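Local structure of hydrolase (6IAH) at residues 1-6 with 193-199; 9-13 with 160-164; 47-53 with 79-85; 179-185 with 202-206. The protein is a magnesium-binding phosphatase of the haloacid dehalogenase (HAD) superfamily with diverse substrate specificity, possibly including phosphoglycolate. All blocks are in the same frame, centred on the assembly; numbering follows the deposited sequence.

Contact 1: residues 1-6 with 193-199; sequences MWIVFD and PGVYIGD. With MG (magnesium ion), chain B.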
# COMPACT_ATOMS: atom_id res chain seq x y z
N MET A 1 -6.21 -26.28 2.15
CA MET A 1 -5.80 -25.22 3.08
C MET A 1 -5.62 -23.96 2.24
O MET A 1 -5.14 -24.04 1.10
CB MET A 1 -4.48 -25.61 3.79
CG MET A 1 -4.51 -26.96 4.53
SD MET A 1 -5.49 -26.95 6.06
CE MET A 1 -4.48 -25.82 7.03
N TRP A 2 -5.97 -22.80 2.81
CA TRP A 2 -5.78 -21.49 2.14
C TRP A 2 -4.39 -20.97 2.42
O TRP A 2 -3.95 -21.07 3.53
CB TRP A 2 -6.76 -20.48 2.68
CG TRP A 2 -8.16 -20.55 2.06
CD1 TRP A 2 -9.19 -21.26 2.52
CD2 TRP A 2 -8.64 -19.86 0.89
NE1 TRP A 2 -10.30 -21.06 1.74
CE2 TRP A 2 -9.98 -20.23 0.71
CE3 TRP A 2 -8.08 -18.97 -0.02
CZ2 TRP A 2 -10.76 -19.71 -0.32
CZ3 TRP A 2 -8.85 -18.42 -1.00
CH2 TRP A 2 -10.18 -18.80 -1.18
N ILE A 3 -3.74 -20.44 1.40
CA ILE A 3 -2.62 -19.53 1.60
C ILE A 3 -3.08 -18.15 1.01
O ILE A 3 -3.32 -18.00 -0.17
CB ILE A 3 -1.35 -20.02 0.94
CG1 ILE A 3 -0.94 -21.42 1.48
CG2 ILE A 3 -0.22 -19.03 1.10
CD1 ILE A 3 0.20 -22.04 0.74
N VAL A 4 -3.19 -17.17 1.90
CA VAL A 4 -3.65 -15.83 1.59
C VAL A 4 -2.50 -14.88 1.78
O VAL A 4 -1.77 -14.97 2.77
CB VAL A 4 -4.82 -15.44 2.43
CG1 VAL A 4 -5.47 -14.16 1.89
CG2 VAL A 4 -5.88 -16.55 2.37
N PHE A 5 -2.34 -13.99 0.82
CA PHE A 5 -1.18 -13.06 0.80
C PHE A 5 -1.67 -11.60 0.88
O PHE A 5 -2.71 -11.19 0.32
CB PHE A 5 -0.40 -13.17 -0.52
CG PHE A 5 -0.06 -14.55 -0.94
CD1 PHE A 5 1.10 -15.15 -0.48
CD2 PHE A 5 -0.88 -15.23 -1.88
CE1 PHE A 5 1.43 -16.43 -0.90
CE2 PHE A 5 -0.55 -16.50 -2.31
CZ PHE A 5 0.63 -17.10 -1.82
N ASP A 6 -0.88 -10.80 1.56
CA ASP A 6 -0.75 -9.37 1.28
C ASP A 6 0.01 -9.24 -0.05
O ASP A 6 0.72 -10.16 -0.46
CB ASP A 6 0.04 -8.70 2.43
CG ASP A 6 0.20 -7.16 2.26
OD1 ASP A 6 -0.73 -6.46 1.81
OD2 ASP A 6 1.30 -6.68 2.60
N PRO A 193 -9.60 -23.39 7.07
CA PRO A 193 -8.30 -23.11 7.65
C PRO A 193 -7.33 -22.57 6.68
O PRO A 193 -7.43 -22.79 5.49
CB PRO A 193 -7.81 -24.47 8.09
CG PRO A 193 -9.02 -25.35 8.06
CD PRO A 193 -9.82 -24.84 6.94
N GLY A 194 -6.30 -21.96 7.21
CA GLY A 194 -5.28 -21.40 6.36
C GLY A 194 -4.31 -20.54 7.09
O GLY A 194 -4.27 -20.49 8.34
N VAL A 195 -3.52 -19.83 6.27
CA VAL A 195 -2.52 -18.91 6.75
C VAL A 195 -2.56 -17.60 5.93
O VAL A 195 -2.84 -17.64 4.71
CB VAL A 195 -1.12 -19.55 6.70
CG1 VAL A 195 -0.74 -20.02 5.31
CG2 VAL A 195 -0.04 -18.63 7.30
N TYR A 196 -2.27 -16.47 6.60
CA TYR A 196 -2.11 -15.18 5.97
C TYR A 196 -0.65 -14.83 6.05
O TYR A 196 -0.10 -14.90 7.12
CB TYR A 196 -2.94 -14.08 6.64
CG TYR A 196 -2.99 -12.80 5.84
CD1 TYR A 196 -3.77 -12.70 4.69
CD2 TYR A 196 -2.22 -11.68 6.20
CE1 TYR A 196 -3.78 -11.52 3.94
CE2 TYR A 196 -2.25 -10.49 5.47
CZ TYR A 196 -3.00 -10.41 4.33
OH TYR A 196 -3.00 -9.24 3.59
N ILE A 197 -0.08 -14.39 4.93
CA ILE A 197 1.35 -13.93 4.85
C ILE A 197 1.38 -12.41 4.71
O ILE A 197 0.90 -11.90 3.69
CB ILE A 197 2.05 -14.54 3.63
CG1 ILE A 197 1.72 -16.03 3.42
CG2 ILE A 197 3.56 -14.26 3.68
CD1 ILE A 197 1.89 -16.89 4.63
N GLY A 198 1.92 -11.71 5.74
CA GLY A 198 1.97 -10.26 5.80
C GLY A 198 3.44 -9.83 5.99
O GLY A 198 4.29 -10.67 6.18
N ASP A 199 3.66 -8.54 5.86
CA ASP A 199 4.97 -7.89 6.16
C ASP A 199 4.88 -6.87 7.32
O ASP A 199 5.87 -6.40 7.76
CB ASP A 199 5.53 -7.27 4.90
CG ASP A 199 4.73 -6.08 4.39
OD1 ASP A 199 3.48 -6.17 4.15
OD2 ASP A 199 5.34 -5.02 4.19
MG MG B . 2.19 -5.05 3.05
O HOH W 1 0.82 -3.90 2.16
O HOH W 2 3.41 -3.49 3.28
O HOH W 3 1.18 -4.94 4.90
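Five backbone hydrogen bonds join strands 2-5 and 194-198 as parallel neighbours, their short axes 4.7 Å apart at closest and 19° from parallel: Trp2 N to Pro193 O (3.1 Å), Val195 N to Trp2 O (3.0 Å), Val4 N to Val195 O (2.9 Å), Ile197 N to Val4 O (2.8 Å) and Asp6 N to Ile197 O (3.0 Å). Apolar side chains line both faces. On one, Ile3 CG1 meets Val195 CG1 at 4.1 Å and Phe5 CD1 meets Ile197 CG1 at 4.0 Å, under helix 229-239; on the other, Val4 CG1 reaches the edge of the Tyr196 ring (CD1, 3.6 Å). Gly194 has no room for a side chain: a CB would clash with Trp2 O. Tyr196 OH is hydrogen-bonded to Val149 O and Lys179. Past the strand ends, Asp6 OD2 (1.9 Å) and Asp199 OD1 (2.0 Å) bind MG, completed by three waters and Asp8 O. These carboxylate oxygens lie 2.7 Å apart, a closeness the shared cation makes tolerable, while Asp6 OD1 pairs with Lys179. Asp6 begins a match to the HAD DxDx(T/V) motif; ending side by side, the parallel strands bring two acidic ligands to one metal at their C-terminal ends.

Contact 2: residues 9-13 with 160-164; sequences GVLID and AERII
A single turn spans Gly9 (89/-7), Val10 (-120/-68) and Leu11 (-81/-34), closed by Gly9 N donating to Ile12 O (2.8 Å), the reverse of a beta-turn bond; it leads into the short extended strand 12-13 (Ile12 -129/133). Facing it is the last turn of helix 154-164, where Ile164 N bonds to Ala160 O (2.9 Å). The nearest CA atoms are those of Ile12 and Ile164, 7.2 Å apart, and no hydrogen bond crosses. Ile12, chi1 m and chi2 t, is the bump: it enters a hollow walled by Ala160, Ile163 and Ile164. Its CD1 sits 3.4 Å from Ala160 CB, where the small residue leaves depth, and its CG1 lies 4.0 Å from Ile163 CG2 and 3.8 Å from Ile164 CG1. Beside it, Ile164, also m,t, extends CD1 to 3.8 Å from Leu11 CB; Leu11 itself is m,t. Asp13 CB points sideways; this residue has been seen to bind a second magnesium. The turn and strand 12-13, packed on a helix of the Rossmann-like core, are consistent with the squiggle and beta-hairpin flap of HAD enzymes.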
# COMPACT_ATOMS: atom_id res chain seq x y z
N GLY A 9 5.06 -5.53 -0.14
CA GLY A 9 6.03 -5.97 0.83
C GLY A 9 6.09 -7.50 0.95
O GLY A 9 6.95 -7.99 1.69
N VAL A 10 5.17 -8.24 0.29
CA VAL A 10 5.13 -9.70 0.34
C VAL A 10 5.31 -10.26 -1.08
O VAL A 10 6.31 -10.93 -1.36
CB VAL A 10 3.81 -10.22 0.97
CG1 VAL A 10 3.68 -11.72 0.81
CG2 VAL A 10 3.73 -9.83 2.45
N LEU A 11 4.32 -10.06 -1.97
CA LEU A 11 4.46 -10.48 -3.38
C LEU A 11 5.26 -9.50 -4.23
O LEU A 11 5.89 -9.93 -5.20
CB LEU A 11 3.11 -10.71 -4.04
CG LEU A 11 2.21 -11.69 -3.26
CD1 LEU A 11 0.81 -11.82 -3.87
CD2 LEU A 11 2.83 -13.07 -3.13
N ILE A 12 5.13 -8.20 -3.93
CA ILE A 12 5.71 -7.11 -4.75
C ILE A 12 6.50 -6.17 -3.85
O ILE A 12 6.01 -5.76 -2.76
CB ILE A 12 4.60 -6.30 -5.46
CG1 ILE A 12 3.95 -7.19 -6.54
CG2 ILE A 12 5.16 -5.07 -6.14
CD1 ILE A 12 2.71 -6.60 -7.18
N ASP A 13 7.71 -5.84 -4.29
CA ASP A 13 8.53 -4.81 -3.65
C ASP A 13 8.10 -3.52 -4.33
O ASP A 13 8.37 -3.33 -5.54
CB ASP A 13 10.00 -5.06 -3.90
CG ASP A 13 10.93 -3.99 -3.34
OD1 ASP A 13 10.54 -2.91 -2.86
OD2 ASP A 13 12.14 -4.25 -3.42
N ALA A 160 -0.74 -5.29 -10.23
CA ALA A 160 0.03 -6.25 -9.47
C ALA A 160 0.14 -7.61 -10.18
O ALA A 160 1.21 -8.18 -10.22
CB ALA A 160 -0.57 -6.44 -8.10
N GLU A 161 -0.99 -8.11 -10.70
CA GLU A 161 -0.97 -9.30 -11.53
C GLU A 161 -0.05 -9.23 -12.75
O GLU A 161 0.57 -10.23 -13.11
CB GLU A 161 -2.37 -9.66 -11.98
CG GLU A 161 -3.20 -10.06 -10.82
CD GLU A 161 -4.66 -10.23 -11.18
OE1 GLU A 161 -5.14 -9.58 -12.13
OE2 GLU A 161 -5.32 -11.03 -10.51
N ARG A 162 0.11 -8.06 -13.35
CA ARG A 162 1.10 -7.86 -14.40
C ARG A 162 2.51 -7.96 -13.88
O ARG A 162 3.37 -8.61 -14.50
CB ARG A 162 0.93 -6.50 -15.08
CG ARG A 162 -0.42 -6.39 -15.81
CD ARG A 162 -0.39 -5.05 -16.54
NE ARG A 162 -1.70 -4.49 -16.75
CZ ARG A 162 -1.87 -3.23 -17.16
NH1 ARG A 162 -0.85 -2.46 -17.52
NH2 ARG A 162 -3.05 -2.77 -17.29
N ILE A 163 2.75 -7.35 -12.75
CA ILE A 163 4.11 -7.33 -12.17
C ILE A 163 4.56 -8.75 -11.78
O ILE A 163 5.67 -9.11 -11.99
CB ILE A 163 4.17 -6.37 -10.95
CG1 ILE A 163 4.02 -4.91 -11.42
CG2 ILE A 163 5.50 -6.48 -10.17
CD1 ILE A 163 3.53 -3.98 -10.38
N ILE A 164 3.62 -9.49 -11.16
CA ILE A 164 3.85 -10.83 -10.64
C ILE A 164 3.90 -11.86 -11.76
O ILE A 164 4.74 -12.74 -11.75
CB ILE A 164 2.76 -11.21 -9.61
CG1 ILE A 164 2.90 -10.33 -8.37
CG2 ILE A 164 2.83 -12.69 -9.21
CD1 ILE A 164 1.67 -10.22 -7.50

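Contact 3: residues 47-53 with 79-85; sequences LRRKGSF and FPEGGTI
Phe79, chi1 t and chi2 near 90°, lays one face of its ring under Leu47 (t,p): CD1 of Leu47 stands 4.0 Å from the ring centroid, 21° off the normal, a CH-pi contact. Phe53 (-71/146; chi1 m, chi2 -85°) lies nearly parallel to the Phe79 ring, planes at 13° and centroids 5.0 Å apart, but slid aside so that they barely overlap; CZ of Phe53 is 3.3 Å from CZ of Phe79. The ring edge of Phe79 meets Gly51 CA, 3.8 Å from its CE2. Helix 41-50 ends here, Gly51 N bonding to Leu47 O (3.0 Å) before Gly51 opens to -77/172 and Ser52 to -122/52. Beside it, Pro80 to Gly83 form a type II turn, Gly83 N to Pro80 O 2.8 Å, with Gly82 at 76/2. Register pairs Lys50 with Glu81, Gly51 with Gly82 and Phe53 with Thr84, CA atoms 4.6 to 4.9 Å apart. Two backbone bonds cross: Gly82 N to Lys50 O and Ser52 N to Gly83 O, both 2.8 Å. Lys50 (p,t,m,t) carries NZ to Phe79 O (2.7 Å); NZ also bonds Val76 O. Thr84 (-128/-179, chi1 p) is the N-cap of helix 85-92. Within what is probably the helical C1-type cap of the HAD family, away from the metal site, helix 41-50 thus meets the link between helices 72-78 and 85-92; Trp87 meets Phe79 edge-to-face, and helix 56-68 packs against Leu47, Phe53 and Ile85.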
# COMPACT_ATOMS: atom_id res chain seq x y z
N LEU A 47 5.50 10.92 8.09
CA LEU A 47 4.20 11.55 8.15
C LEU A 47 3.13 10.50 7.91
O LEU A 47 2.12 10.47 8.61
CB LEU A 47 4.14 12.70 7.13
CG LEU A 47 2.86 13.54 7.11
CD1 LEU A 47 2.62 14.09 8.49
CD2 LEU A 47 2.92 14.68 6.11
N ARG A 48 3.36 9.59 6.97
CA ARG A 48 2.44 8.51 6.70
C ARG A 48 2.39 7.53 7.89
O ARG A 48 1.31 7.11 8.28
CB ARG A 48 2.83 7.75 5.41
CG ARG A 48 1.70 6.89 4.89
CD ARG A 48 2.16 5.85 3.88
NE ARG A 48 2.46 6.43 2.58
CZ ARG A 48 3.68 6.53 2.03
NH1 ARG A 48 4.73 6.13 2.68
NH2 ARG A 48 3.85 7.02 0.80
N ARG A 49 3.54 7.23 8.47
CA ARG A 49 3.62 6.30 9.58
C ARG A 49 2.88 6.80 10.81
O ARG A 49 2.04 6.08 11.35
CB ARG A 49 5.09 6.06 9.96
CG ARG A 49 5.32 5.00 11.06
CD ARG A 49 6.68 5.17 11.72
NE ARG A 49 6.82 6.42 12.49
CZ ARG A 49 6.21 6.70 13.65
NH1 ARG A 49 5.40 5.81 14.21
NH2 ARG A 49 6.39 7.88 14.25
N LYS A 50 3.17 7.99 11.26
CA LYS A 50 2.55 8.51 12.47
C LYS A 50 1.11 8.95 12.23
O LYS A 50 0.33 8.89 13.17
CB LYS A 50 3.36 9.66 13.08
CG LYS A 50 3.15 11.02 12.39
CD LYS A 50 4.15 12.11 12.77
CE LYS A 50 4.27 12.31 14.24
NZ LYS A 50 4.98 13.57 14.60
N GLY A 51 0.77 9.41 11.01
CA GLY A 51 -0.56 9.92 10.68
C GLY A 51 -1.57 8.80 10.48
O GLY A 51 -1.22 7.61 10.56
N SER A 52 -2.82 9.19 10.35
CA SER A 52 -3.96 8.38 9.87
C SER A 52 -4.54 9.06 8.67
O SER A 52 -5.75 9.31 8.56
CB SER A 52 -5.06 8.25 10.93
OG SER A 52 -4.55 7.58 12.06
N PHE A 53 -3.67 9.36 7.71
CA PHE A 53 -4.11 10.01 6.50
C PHE A 53 -4.89 9.04 5.69
O PHE A 53 -4.56 7.86 5.64
CB PHE A 53 -2.93 10.50 5.66
CG PHE A 53 -2.24 11.67 6.27
CD1 PHE A 53 -2.71 12.94 6.05
CD2 PHE A 53 -1.12 11.49 7.06
CE1 PHE A 53 -2.10 14.05 6.58
CE2 PHE A 53 -0.48 12.59 7.60
CZ PHE A 53 -0.94 13.88 7.37
N PHE A 79 3.40 17.19 14.14
CA PHE A 79 2.09 16.63 13.69
C PHE A 79 1.67 15.46 14.62
O PHE A 79 2.47 14.63 14.92
CB PHE A 79 2.21 16.17 12.22
CG PHE A 79 0.94 15.61 11.63
CD1 PHE A 79 0.02 16.44 11.02
CD2 PHE A 79 0.68 14.24 11.67
CE1 PHE A 79 -1.15 15.92 10.50
CE2 PHE A 79 -0.48 13.73 11.13
CZ PHE A 79 -1.38 14.58 10.55
N PRO A 80 0.41 15.44 15.09
CA PRO A 80 0.02 14.43 16.09
C PRO A 80 -0.11 13.05 15.51
O PRO A 80 -0.63 12.86 14.40
CB PRO A 80 -1.36 14.93 16.60
CG PRO A 80 -1.87 15.79 15.52
CD PRO A 80 -0.63 16.45 14.92
N GLU A 81 0.35 12.07 16.28
CA GLU A 81 0.10 10.70 16.00
C GLU A 81 -1.38 10.52 15.77
O GLU A 81 -2.16 11.04 16.54
CB GLU A 81 0.51 9.87 17.23
CG GLU A 81 0.39 8.38 17.05
CD GLU A 81 0.54 7.65 18.38
OE1 GLU A 81 1.11 8.22 19.35
OE2 GLU A 81 0.04 6.50 18.45
N GLY A 82 -1.77 9.81 14.74
CA GLY A 82 -3.20 9.64 14.44
C GLY A 82 -3.91 10.86 13.80
O GLY A 82 -5.11 10.80 13.55
N GLY A 83 -3.16 11.95 13.54
CA GLY A 83 -3.70 13.10 12.82
C GLY A 83 -4.11 12.82 11.37
O GLY A 83 -3.72 11.81 10.75
N THR A 84 -4.95 13.70 10.84
CA THR A 84 -5.44 13.59 9.49
C THR A 84 -5.17 14.95 8.84
O THR A 84 -4.61 15.86 9.47
CB THR A 84 -6.98 13.33 9.47
OG1 THR A 84 -7.66 14.52 9.89
CG2 THR A 84 -7.31 12.13 10.38
N ILE A 85 -5.57 15.06 7.59
CA ILE A 85 -5.40 16.31 6.81
C ILE A 85 -6.08 17.52 7.47
O ILE A 85 -5.65 18.67 7.30
CB ILE A 85 -5.84 16.13 5.32
CG1 ILE A 85 -5.27 17.24 4.42
CG2 ILE A 85 -7.39 16.09 5.16
CD1 ILE A 85 -3.73 17.40 4.51

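Contact 4: residues 179-185 with 202-206; sequences KPDPRAL and NDELF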
# COMPACT_ATOMS: atom_id res chain seq x y z
N LYS A 179 -8.13 -4.08 5.75
CA LYS A 179 -7.44 -4.56 6.94
C LYS A 179 -7.37 -3.38 7.93
O LYS A 179 -7.20 -2.26 7.48
CB LYS A 179 -5.99 -5.00 6.61
CG LYS A 179 -5.99 -6.25 5.72
CD LYS A 179 -4.62 -6.75 5.42
CE LYS A 179 -3.96 -5.89 4.38
NZ LYS A 179 -2.60 -6.31 3.99
N PRO A 180 -7.45 -3.61 9.26
CA PRO A 180 -7.39 -4.94 9.83
C PRO A 180 -8.74 -5.49 10.19
O PRO A 180 -8.84 -6.28 11.12
CB PRO A 180 -6.53 -4.72 11.06
CG PRO A 180 -6.85 -3.32 11.52
CD PRO A 180 -7.09 -2.56 10.26
N ASP A 181 -9.75 -5.10 9.44
CA ASP A 181 -11.11 -5.64 9.60
C ASP A 181 -11.13 -7.13 9.25
O ASP A 181 -10.93 -7.51 8.11
CB ASP A 181 -12.08 -4.85 8.72
CG ASP A 181 -13.53 -5.34 8.79
OD1 ASP A 181 -13.78 -6.32 9.49
OD2 ASP A 181 -14.42 -4.75 8.10
N PRO A 182 -11.45 -7.99 10.23
CA PRO A 182 -11.39 -9.40 9.99
C PRO A 182 -12.42 -9.92 8.99
O PRO A 182 -12.25 -11.03 8.49
CB PRO A 182 -11.61 -10.00 11.39
CG PRO A 182 -12.45 -9.00 12.10
CD PRO A 182 -11.93 -7.70 11.60
N ARG A 183 -13.44 -9.15 8.68
CA ARG A 183 -14.44 -9.55 7.66
C ARG A 183 -13.81 -9.71 6.27
O ARG A 183 -14.32 -10.43 5.45
CB ARG A 183 -15.55 -8.49 7.57
CG ARG A 183 -16.36 -8.32 8.84
CD ARG A 183 -17.17 -7.01 8.86
NE ARG A 183 -17.82 -6.82 10.15
CZ ARG A 183 -17.24 -6.43 11.28
NH1 ARG A 183 -15.93 -6.14 11.32
NH2 ARG A 183 -17.97 -6.31 12.41
N ALA A 184 -12.69 -9.02 6.01
CA ALA A 184 -11.92 -9.15 4.77
C ALA A 184 -11.40 -10.58 4.55
O ALA A 184 -11.40 -11.09 3.42
CB ALA A 184 -10.73 -8.15 4.76
N LEU A 185 -10.99 -11.22 5.64
CA LEU A 185 -10.45 -12.54 5.57
C LEU A 185 -11.62 -13.52 5.54
O LEU A 185 -11.62 -14.48 4.75
CB LEU A 185 -9.48 -12.79 6.75
CG LEU A 185 -8.69 -14.12 6.70
CD1 LEU A 185 -7.98 -14.48 5.36
CD2 LEU A 185 -7.71 -14.12 7.88
N ASN A 202 0.21 -4.35 11.18
CA ASN A 202 -1.21 -4.24 10.84
C ASN A 202 -1.76 -5.55 10.28
O ASN A 202 -2.91 -5.91 10.55
CB ASN A 202 -1.52 -3.05 9.90
CG ASN A 202 -3.02 -2.69 9.88
OD1 ASN A 202 -3.71 -2.96 8.94
ND2 ASN A 202 -3.50 -2.08 10.95
N ASP A 203 -0.94 -6.25 9.51
CA ASP A 203 -1.28 -7.60 9.03
C ASP A 203 -1.45 -8.60 10.17
O ASP A 203 -2.39 -9.42 10.20
CB ASP A 203 -0.23 -8.11 8.04
CG ASP A 203 -0.17 -7.28 6.76
OD1 ASP A 203 -1.24 -6.86 6.22
OD2 ASP A 203 0.97 -7.01 6.31
N GLU A 204 -0.56 -8.48 11.16
CA GLU A 204 -0.62 -9.33 12.35
C GLU A 204 -1.89 -9.09 13.15
O GLU A 204 -2.62 -10.04 13.50
CB GLU A 204 0.60 -9.10 13.23
CG GLU A 204 0.73 -10.15 14.31
CD GLU A 204 2.17 -10.38 14.75
OE1 GLU A 204 2.83 -9.36 14.86
OE2 GLU A 204 2.62 -11.56 14.93
N LEU A 205 -2.22 -7.81 13.31
CA LEU A 205 -3.45 -7.40 13.98
C LEU A 205 -4.69 -7.88 13.27
O LEU A 205 -5.70 -8.35 13.93
CB LEU A 205 -3.46 -5.86 14.09
CG LEU A 205 -4.69 -5.16 14.60
CD1 LEU A 205 -5.26 -5.69 15.94
CD2 LEU A 205 -4.39 -3.68 14.71
N PHE A 206 -4.67 -7.75 11.93
CA PHE A 206 -5.74 -8.30 11.10
C PHE A 206 -6.11 -9.74 11.51
O PHE A 206 -7.32 -10.13 11.66
CB PHE A 206 -5.25 -8.19 9.62
CG PHE A 206 -6.10 -8.85 8.57
CD1 PHE A 206 -7.49 -8.68 8.54
CD2 PHE A 206 -5.48 -9.53 7.52
CE1 PHE A 206 -8.24 -9.21 7.51
CE2 PHE A 206 -6.25 -10.05 6.47
CZ PHE A 206 -7.62 -9.92 6.50
O HOH W 4 -4.98 -1.54 6.16
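A cis peptide bond joins Lys179 to Pro180, and Pro180 CA lies 4.0 Å from Phe206 CA. Beyond it, Asp181 and Pro182 lead into helix 183-189, and Asp181 caps that helix: its OD1 accepts from Arg183 N (3.0 Å) and forms a salt bridge with Arg183 NH1 (2.8 Å). Residues 202-206 are regular helix, Phe206 N bonding to Asn202 O at 2.9 Å. Phe206 is the central side chain. Lys179 CG sits 3.7 Å from its ring centroid, 8° off the normal, a CH-pi contact, while Asp181 O approaches the ring edge (CE1, 3.2 Å). Ala184 CB is 3.9 Å from CE1 of Phe206, and Leu185 CB 3.4 Å from its CZ. The Lys179 chain runs on over this ring to place NZ 2.7 Å from Asp203 OD1, a salt bridge. In HAD phosphatases a lysine beside the DxD motif is a standard active-site element, and Lys179, also paired with Asp6 and bonded to Tyr196 OH, is consistent with that role; Asp203, seen to bind magnesium in this protein but not a direct ligand of the ion here, accepts from Asp199 N through OD2. Pro180 CB packs 4.0 Å from Leu205 CG, and Pro180 CG lies 3.6 Å from Asn202 ND2. Water 4 lies 2.7 Å from Lys179 O and, weakly, 3.4 Å from Asn202 OD1.

Overall arrangement
Contacts 1 and 4 border the magnesium site, with contact 2 close by, and contact 3 stands apart. Contact 1 supplies two of the ligands, Asp6 and Asp199; contact 4, whose centre is 11 Å away, reaches it through Lys179 NZ, 2.9 Å from Asp6 OD1 and 3.0 Å from Tyr196 OH, and packs Phe206 CE2 3.8 Å from Tyr196 CE1. Contact 2, 15 Å from contact 1 between centres, touches it by packing: Leu11 CG lies 3.5 Å from Asp6 O, and Val10 CG2 3.6 Å from Asp199 N. Contact 3, among the helices between residues 41 and 92, lies 29, 27 and 20 Å from contacts 1, 2 and 4 between centres, touching none, and across the chain's centre from contact 2.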